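Local coordinates for Poly(Beta-D-mannuronate) lyase (Pseudopedobacter saltans, PDB 7O79), which probably cleaves alginate, acting as a poly(beta-D-mannuronate) lyase of polysaccharide lyase family 6, at residues Ile242-Ile247 / Val267-Val272. Sequence-based numbering, arbitrary orientation.
Sequences IEENFI and VVNNYV
Asn270 lies alongside Asn245, the two side chains pointing the same way with their amide planes only 5° apart, and its OD1 accepts a hydrogen bond from ND2 of Asn245 at 3.0 Å. The same oxygen accepts a second from the backbone N of Asn245 at 3.1 Å, the donors coming from opposite faces of its plane. Both side chains start alike, CG anti to the carbonyl carbon (chi1 -58° in Asn270, -60° in Asn245). ND2 of Asn270 gives a nearly straight bond of 2.9 Å to O of Ile242; it stands above that carbonyl's plane, while Val268 N arrives from the opposite face. Asparagine suits both positions because one short amide donates and accepts at once: the ladder runs from Asn245 through Asn270 to Asn323, and at its Asn245 end ND2 also donates to Val220 O and OD1 accepts from Asn223 N. An alanine in place of Asn270 would probably leave the buried ND2 and N of Asn245 without this acceptor and break the ladder at the bend.

That bend has positive phi at Glu244 and Asn269, a conformation asparagine tolerates comparatively well; Glu244 adopts it too, its CG 3.7 Å from CB of Asn269. A water joins Glu244 OE1 to Asn269 ND2, OE2 weakly meets Asn442, and Asn269 OD1 accepts from the backbone of Arg439 and Ile440. Past the turn Tyr271 N bonds to Asn245 O, and Ile247 N to Tyr271 O at 2.8 Å. Phe246 lays CD1 3.7 Å from CB of Tyr271; on the other face Ile247 and Val272 lie side by side, branched side chains that fill the buried interior, CD1 of Ile247 4.0 Å from CG2 of Val272.

These are successive coils of a parallel beta-helix: strand 241-248 pairs with 219-226 on one side, and strand 266-273 with 319-328 on the other.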
ATOM      1  N   ILE A 242      -9.937  -4.246  -1.847  1.00 21.98           N
ATOM      2  CA  ILE A 242      -8.798  -5.158  -1.829  1.00 20.18           C
ATOM      3  C   ILE A 242      -9.288  -6.425  -2.518  1.00 21.96           C
ATOM      4  O   ILE A 242     -10.045  -7.200  -1.929  1.00 23.87           O
ATOM      5  CB  ILE A 242      -8.297  -5.434  -0.405  1.00 19.50           C
ATOM      6  CG1 ILE A 242      -7.910  -4.106   0.256  1.00 18.20           C
ATOM      7  CG2 ILE A 242      -7.064  -6.338  -0.429  1.00 17.63           C
ATOM      8  CD1 ILE A 242      -7.482  -4.238   1.689  1.00 17.26           C
ATOM      9  N   GLU A 243      -8.882  -6.627  -3.771  1.00 21.17           N
ATOM     10  CA  GLU A 243      -9.476  -7.650  -4.625  1.00 26.02           C
ATOM     11  C   GLU A 243      -8.432  -8.333  -5.483  1.00 20.67           C
ATOM     12  O   GLU A 243      -7.507  -7.690  -5.974  1.00 24.65           O
ATOM     13  CB  GLU A 243     -10.553  -7.072  -5.553  1.00 23.19           C
ATOM     14  CG  GLU A 243     -11.767  -6.571  -4.822  1.00 26.77           C
ATOM     15  CD  GLU A 243     -12.835  -6.020  -5.756  1.00 28.41           C
ATOM     16  OE1 GLU A 243     -13.978  -5.832  -5.279  1.00 35.04           O
ATOM     17  OE2 GLU A 243     -12.512  -5.726  -6.932  1.00 30.09           O
ATOM     18  N   GLU A 244      -8.611  -9.640  -5.667  1.00 22.01           N
ATOM     19  CA  GLU A 244      -7.870 -10.429  -6.653  1.00 23.00           C
ATOM     20  C   GLU A 244      -6.368 -10.425  -6.411  1.00 23.71           C
ATOM     21  O   GLU A 244      -5.584 -10.562  -7.357  1.00 25.30           O
ATOM     22  CB  GLU A 244      -8.193  -9.973  -8.078  1.00 24.85           C
ATOM     23  CG  GLU A 244      -9.626 -10.306  -8.490  1.00 32.23           C
ATOM     24  CD  GLU A 244     -10.158  -9.381  -9.570  1.00 37.56           C
ATOM     25  OE1 GLU A 244     -11.221  -8.768  -9.352  1.00 42.87           O
ATOM     26  OE2 GLU A 244      -9.512  -9.262 -10.631  1.00 39.29           O
ATOM     27  N   ASN A 245      -5.956 -10.298  -5.147  1.00 20.42           N
ATOM     28  CA  ASN A 245      -4.547 -10.349  -4.785  1.00 22.81           C
ATOM     29  C   ASN A 245      -4.148 -11.783  -4.460  1.00 20.48           C
ATOM     30  O   ASN A 245      -4.987 -12.624  -4.139  1.00 24.37           O
ATOM     31  CB  ASN A 245      -4.235  -9.450  -3.579  1.00 19.31           C
ATOM     32  CG  ASN A 245      -4.568  -7.994  -3.833  1.00 22.12           C
ATOM     33  OD1 ASN A 245      -3.808  -7.288  -4.499  1.00 19.16           O
ATOM     34  ND2 ASN A 245      -5.709  -7.530  -3.299  1.00 19.87           N
ATOM     35  N   PHE A 246      -2.851 -12.056  -4.566  1.00 21.67           N
ATOM     36  CA  PHE A 246      -2.287 -13.356  -4.234  1.00 26.25           C
ATOM     37  C   PHE A 246      -1.236 -13.145  -3.161  1.00 24.76           C
ATOM     38  O   PHE A 246      -0.265 -12.417  -3.378  1.00 25.81           O
ATOM     39  CB  PHE A 246      -1.654 -14.029  -5.447  1.00 25.90           C
ATOM     40  CG  PHE A 246      -2.638 -14.473  -6.492  1.00 26.74           C
ATOM     41  CD1 PHE A 246      -3.160 -15.758  -6.469  1.00 30.16           C
ATOM     42  CD2 PHE A 246      -2.989 -13.627  -7.539  1.00 28.83           C
ATOM     43  CE1 PHE A 246      -4.047 -16.183  -7.445  1.00 26.27           C
ATOM     44  CE2 PHE A 246      -3.885 -14.053  -8.521  1.00 33.96           C
ATOM     45  CZ  PHE A 246      -4.402 -15.335  -8.468  1.00 33.32           C
ATOM     46  N   ILE A 247      -1.418 -13.779  -2.016  1.00 22.84           N
ATOM     47  CA  ILE A 247      -0.438 -13.693  -0.944  1.00 24.37           C
ATOM     48  C   ILE A 247       0.091 -15.109  -0.733  1.00 23.88           C
ATOM     49  O   ILE A 247      -0.600 -15.967  -0.177  1.00 25.28           O
ATOM     50  CB  ILE A 247      -1.029 -13.082   0.333  1.00 22.62           C
ATOM     51  CG1 ILE A 247      -1.571 -11.683   0.009  1.00 20.11           C
ATOM     52  CG2 ILE A 247       0.019 -12.991   1.446  1.00 23.70           C
ATOM     53  CD1 ILE A 247      -2.167 -10.957   1.190  1.00 22.31           C
ATOM     54  N   VAL A 267     -13.691  -6.735   0.017  1.00 22.04           N
ATOM     55  CA  VAL A 267     -12.517  -7.590   0.104  1.00 21.40           C
ATOM     56  C   VAL A 267     -12.929  -8.907  -0.533  1.00 20.32           C
ATOM     57  O   VAL A 267     -13.572  -9.737   0.112  1.00 21.12           O
ATOM     58  CB  VAL A 267     -12.030  -7.774   1.549  1.00 20.82           C
ATOM     59  CG1 VAL A 267     -10.926  -8.794   1.616  1.00 21.67           C
ATOM     60  CG2 VAL A 267     -11.531  -6.452   2.095  1.00 20.07           C
ATOM     61  N   VAL A 268     -12.600  -9.084  -1.815  1.00 22.86           N
ATOM     62  CA  VAL A 268     -13.182 -10.138  -2.651  1.00 23.77           C
ATOM     63  C   VAL A 268     -12.107 -10.764  -3.527  1.00 22.15           C
ATOM     64  O   VAL A 268     -11.208 -10.073  -4.017  1.00 21.17           O
ATOM     65  CB  VAL A 268     -14.330  -9.594  -3.533  1.00 25.94           C
ATOM     66  CG1 VAL A 268     -15.076 -10.742  -4.201  1.00 29.08           C
ATOM     67  CG2 VAL A 268     -15.301  -8.749  -2.691  1.00 23.02           C
ATOM     68  N   ASN A 269     -12.217 -12.085  -3.737  1.00 25.66           N
ATOM     69  CA  ASN A 269     -11.391 -12.826  -4.693  1.00 24.34           C
ATOM     70  C   ASN A 269      -9.902 -12.770  -4.375  1.00 24.37           C
ATOM     71  O   ASN A 269      -9.070 -12.819  -5.287  1.00 23.70           O
ATOM     72  CB  ASN A 269     -11.650 -12.354  -6.126  1.00 29.18           C
ATOM     73  CG  ASN A 269     -13.042 -12.723  -6.605  1.00 35.29           C
ATOM     74  OD1 ASN A 269     -13.478 -13.861  -6.420  1.00 30.50           O
ATOM     75  ND2 ASN A 269     -13.750 -11.769  -7.201  1.00 31.38           N
ATOM     76  N   ASN A 270      -9.549 -12.713  -3.093  1.00 21.04           N
ATOM     77  CA  ASN A 270      -8.153 -12.787  -2.672  1.00 22.47           C
ATOM     78  C   ASN A 270      -7.758 -14.222  -2.334  1.00 21.13           C
ATOM     79  O   ASN A 270      -8.527 -14.966  -1.725  1.00 22.95           O
ATOM     80  CB  ASN A 270      -7.899 -11.868  -1.468  1.00 21.62           C
ATOM     81  CG  ASN A 270      -8.264 -10.412  -1.773  1.00 21.49           C
ATOM     82  OD1 ASN A 270      -7.563  -9.744  -2.531  1.00 21.41           O
ATOM     83  ND2 ASN A 270      -9.380  -9.944  -1.229  1.00 19.79           N
ATOM     84  N   TYR A 271      -6.546 -14.597  -2.721  1.00 22.67           N
ATOM     85  CA  TYR A 271      -5.991 -15.920  -2.442  1.00 25.58           C
ATOM     86  C   TYR A 271      -4.799 -15.781  -1.500  1.00 22.72           C
ATOM     87  O   TYR A 271      -3.755 -15.246  -1.892  1.00 26.11           O
ATOM     88  CB  TYR A 271      -5.583 -16.598  -3.740  1.00 22.17           C
ATOM     89  CG  TYR A 271      -5.167 -18.039  -3.579  1.00 25.26           C
ATOM     90  CD1 TYR A 271      -6.111 -19.053  -3.658  1.00 24.40           C
ATOM     91  CD2 TYR A 271      -3.838 -18.391  -3.412  1.00 28.85           C
ATOM     92  CE1 TYR A 271      -5.758 -20.369  -3.540  1.00 31.20           C
ATOM     93  CE2 TYR A 271      -3.467 -19.720  -3.293  1.00 30.81           C
ATOM     94  CZ  TYR A 271      -4.441 -20.703  -3.353  1.00 26.65           C
ATOM     95  OH  TYR A 271      -4.117 -22.024  -3.241  1.00 30.52           O
ATOM     96  N   VAL A 272      -4.948 -16.265  -0.270  1.00 24.25           N
ATOM     97  CA  VAL A 272      -3.918 -16.168   0.762  1.00 23.16           C
ATOM     98  C   VAL A 272      -3.563 -17.578   1.211  1.00 26.36           C
ATOM     99  O   VAL A 272      -4.457 -18.368   1.544  1.00 24.12           O
ATOM    100  CB  VAL A 272      -4.393 -15.323   1.963  1.00 24.76           C
ATOM    101  CG1 VAL A 272      -3.310 -15.230   3.029  1.00 22.44           C
ATOM    102  CG2 VAL A 272      -4.818 -13.929   1.490  1.00 22.08           C
TER
HETATM  103  O   HOH W   1     -13.121  -9.071  -7.491  1.00 31.42           O
HETATM  104  O   HOH W   2      -6.756 -14.171  -6.296  1.00 31.29           O